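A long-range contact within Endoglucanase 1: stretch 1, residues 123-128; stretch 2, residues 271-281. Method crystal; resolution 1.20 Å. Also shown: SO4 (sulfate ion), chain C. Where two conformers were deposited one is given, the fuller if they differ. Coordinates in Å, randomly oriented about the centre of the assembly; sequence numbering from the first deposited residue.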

# COMPACT_ATOMS: atom_id res chain seq x y z
N HIS A 123 -1.79 14.05 -4.72
CA HIS A 123 -2.48 15.02 -3.87
C HIS A 123 -3.98 14.82 -4.12
O HIS A 123 -4.53 15.47 -5.00
CB HIS A 123 -2.04 16.46 -4.17
CG HIS A 123 -0.58 16.66 -4.08
ND1 HIS A 123 0.28 16.43 -5.15
CD2 HIS A 123 0.17 17.05 -3.03
CE1 HIS A 123 1.55 16.67 -4.76
NE2 HIS A 123 1.49 17.01 -3.52
N LEU A 124 -4.61 13.92 -3.40
CA LEU A 124 -5.90 13.37 -3.84
C LEU A 124 -7.13 13.96 -3.17
O LEU A 124 -8.21 13.63 -3.62
CB LEU A 124 -5.88 11.87 -3.73
CG LEU A 124 -4.98 11.14 -4.72
CD1 LEU A 124 -4.83 9.71 -4.40
CD2 LEU A 124 -5.37 11.36 -6.16
N THR A 125 -7.00 14.79 -2.14
CA THR A 125 -8.22 15.40 -1.53
C THR A 125 -8.91 16.21 -2.61
O THR A 125 -8.32 17.15 -3.16
CB THR A 125 -7.83 16.24 -0.32
OG1 THR A 125 -7.20 15.37 0.57
CG2 THR A 125 -9.05 16.89 0.29
N GLY A 126 -10.18 15.92 -2.87
CA GLY A 126 -10.95 16.56 -3.91
C GLY A 126 -10.83 15.94 -5.29
O GLY A 126 -11.35 16.52 -6.25
N PHE A 127 -10.20 14.77 -5.38
CA PHE A 127 -9.90 14.08 -6.64
C PHE A 127 -10.25 12.60 -6.50
O PHE A 127 -10.73 12.16 -5.45
CB PHE A 127 -8.44 14.32 -7.03
CG PHE A 127 -8.14 15.77 -7.27
CD1 PHE A 127 -8.48 16.39 -8.45
CD2 PHE A 127 -7.54 16.55 -6.27
CE1 PHE A 127 -8.31 17.74 -8.62
CE2 PHE A 127 -7.31 17.90 -6.48
CZ PHE A 127 -7.66 18.50 -7.67
N GLU A 128 -10.01 11.87 -7.59
CA GLU A 128 -10.28 10.43 -7.59
C GLU A 128 -9.08 9.68 -8.13
O GLU A 128 -8.33 10.19 -8.98
CB GLU A 128 -11.55 10.02 -8.21
CG GLU A 128 -11.61 10.03 -9.65
CD GLU A 128 -13.01 9.85 -10.36
OE1 GLU A 128 -14.04 10.22 -9.72
OE2 GLU A 128 -13.01 9.55 -11.58
S SO4 C . 5.21 17.96 -3.78
O1 SO4 C . 5.42 17.26 -5.01
O2 SO4 C . 6.43 17.86 -2.96
O3 SO4 C . 4.89 19.32 -4.12
O4 SO4 C . 4.15 17.27 -2.99
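Stretch 2, residues 271-281: QFLANRRGKLE

Stretch 2 enters as a strand at Gln271-Ala274, turns back on itself, and leaves as a strand at Leu280-Glu281. Its first strand lies along stretch 1 and runs antiparallel to it. Glu128 and Gln271 form the one beta bridge between the stretches, a non-hydrogen-bonded antiparallel pair with CA atoms 4.2 Å apart. From there the chains diverge a little: Thr125 CA is 5.2 Å from Phe272 CA, and Gly126 CA is 5.2 Å from Leu273 CA.

Backbone hydrogen bonds hold the strand to a type II turn, Leu124 to Phe127. Phe272 serves both ends of this pairing. Its N donates to Phe127 O at 3.0 Å, nearly straight at 166°. Its O accepts from Gly126 N at 2.8 Å, more bent at 140°. The turn is closed within stretch 1 by Phe127 N to Leu124 O, 2.9 Å. Gly126 has phi/psi of 87/10; a CB there would be jammed against the carbonyl O of Thr125, so the conformation calls for glycine.

One side-chain hydrogen bond crosses the contact. Glu128 and Gln271 point to the same face of the sheet, which lets Gln271 NE2 donate to Glu128 OE1 at 2.8 Å. Both residues are buried, so the bond gives two polar groups partners away from bulk water.

Apolar packing centres on Phe272, which has the largest area covered by the other stretch. The CA-to-CB bond of Phe272 points toward stretch 1, and that of Leu124 points toward stretch 2. Leu124 CB lies 3.9 Å from Phe272 CD2, and Leu124 O lies 3.3 Å from Phe272 CB. Phe127 O sits at the edge of the Phe272 ring, while the Phe127 side chain itself points away.

Thr125 reaches further along the hairpin. Its CG2 is 4.1 Å from Ala274 CB, 3.8 Å from Gly278 O and 4.3 Å from Leu280 CB. This one methyl therefore touches both arms of stretch 2. Thr125 OG1 is hydrogen-bonded elsewhere in the structure.

The hairpin has its own bonds. Asn275 to Gly278 is a type I turn, closed by Gly278 N to Asn275 O at 3.0 Å. Asn275 N to Lys279 O, 2.8 Å, and Glu281 N to Leu273 O, 2.9 Å, join the arms. Asn275 OD1 also accepts from Lys279 N at 3.1 Å and, weakly, from Arg277 N at 3.0 Å.

His123 takes no part in the contact. Its NE2 donates to sulfate O4 at 2.7 Å.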

# COMPACT_ATOMS: atom_id res chain seq x y z
N GLN A 271 -13.03 7.97 -4.62
CA GLN A 271 -13.15 9.42 -4.63
C GLN A 271 -12.96 9.94 -3.22
O GLN A 271 -13.48 9.41 -2.24
CB GLN A 271 -14.55 9.85 -5.12
CG GLN A 271 -14.93 9.25 -6.46
CD GLN A 271 -16.29 9.71 -6.93
OE1 GLN A 271 -17.22 9.87 -6.13
NE2 GLN A 271 -16.39 9.90 -8.25
N PHE A 272 -12.21 11.04 -3.14
CA PHE A 272 -11.87 11.70 -1.88
C PHE A 272 -12.62 13.01 -1.84
O PHE A 272 -12.16 14.02 -2.38
CB PHE A 272 -10.36 11.87 -1.81
CG PHE A 272 -9.64 10.56 -1.73
CD1 PHE A 272 -9.43 9.89 -0.54
CD2 PHE A 272 -9.19 9.94 -2.92
CE1 PHE A 272 -8.80 8.67 -0.48
CE2 PHE A 272 -8.56 8.71 -2.84
CZ PHE A 272 -8.36 8.07 -1.67
N LEU A 273 -13.84 12.99 -1.28
CA LEU A 273 -14.78 14.12 -1.40
C LEU A 273 -14.59 15.12 -0.26
O LEU A 273 -14.62 14.75 0.90
CB LEU A 273 -16.20 13.61 -1.44
CG LEU A 273 -16.51 12.57 -2.53
CD1 LEU A 273 -17.96 12.06 -2.41
CD2 LEU A 273 -16.21 13.10 -3.93
N ALA A 274 -14.34 16.36 -0.64
CA ALA A 274 -14.07 17.45 0.30
C ALA A 274 -15.31 18.28 0.54
O ALA A 274 -16.18 18.39 -0.34
CB ALA A 274 -12.90 18.29 -0.24
N ASN A 275 -15.35 18.90 1.71
CA ASN A 275 -16.37 19.89 2.00
C ASN A 275 -16.00 21.27 1.43
O ASN A 275 -15.00 21.40 0.71
CB ASN A 275 -16.61 19.91 3.50
CG ASN A 275 -15.46 20.42 4.34
OD1 ASN A 275 -14.58 21.09 3.82
ND2 ASN A 275 -15.48 20.09 5.63
N ARG A 276 -16.85 22.27 1.59
CA ARG A 276 -16.61 23.53 0.97
C ARG A 276 -15.43 24.28 1.61
O ARG A 276 -14.93 25.18 0.98
CB ARG A 276 -18.04 23.97 1.27
N ARG A 277 -14.92 23.83 2.74
CA ARG A 277 -13.69 24.40 3.36
C ARG A 277 -12.44 23.67 2.80
O ARG A 277 -11.30 24.05 3.21
CB ARG A 277 -13.84 24.31 4.88
CG ARG A 277 -14.78 25.35 5.49
N GLY A 278 -12.59 22.71 1.90
CA GLY A 278 -11.49 21.97 1.26
C GLY A 278 -10.96 20.84 2.14
O GLY A 278 -9.92 20.24 1.81
N LYS A 279 -11.65 20.47 3.20
CA LYS A 279 -11.24 19.37 4.08
C LYS A 279 -11.92 18.07 3.61
O LYS A 279 -13.12 18.07 3.22
CB LYS A 279 -11.60 19.66 5.53
CG LYS A 279 -10.93 20.92 6.07
CD LYS A 279 -9.37 20.95 5.93
CE LYS A 279 -8.71 22.10 6.63
NZ LYS A 279 -7.21 21.98 6.63
N LEU A 280 -11.24 16.97 3.71
CA LEU A 280 -11.82 15.67 3.38
C LEU A 280 -12.98 15.36 4.31
O LEU A 280 -12.82 15.46 5.54
CB LEU A 280 -10.75 14.59 3.45
CG LEU A 280 -11.20 13.22 2.98
CD1 LEU A 280 -11.50 13.21 1.51
CD2 LEU A 280 -10.12 12.17 3.32
N GLU A 281 -14.11 14.97 3.72
CA GLU A 281 -15.31 14.60 4.48
C GLU A 281 -15.75 13.18 4.25
O GLU A 281 -16.25 12.54 5.18
CB GLU A 281 -16.43 15.60 4.12
CG GLU A 281 -17.83 15.31 3.85
CD GLU A 281 -18.49 16.60 3.44
OE1 GLU A 281 -18.83 16.82 2.21
OE2 GLU A 281 -18.70 17.32 4.40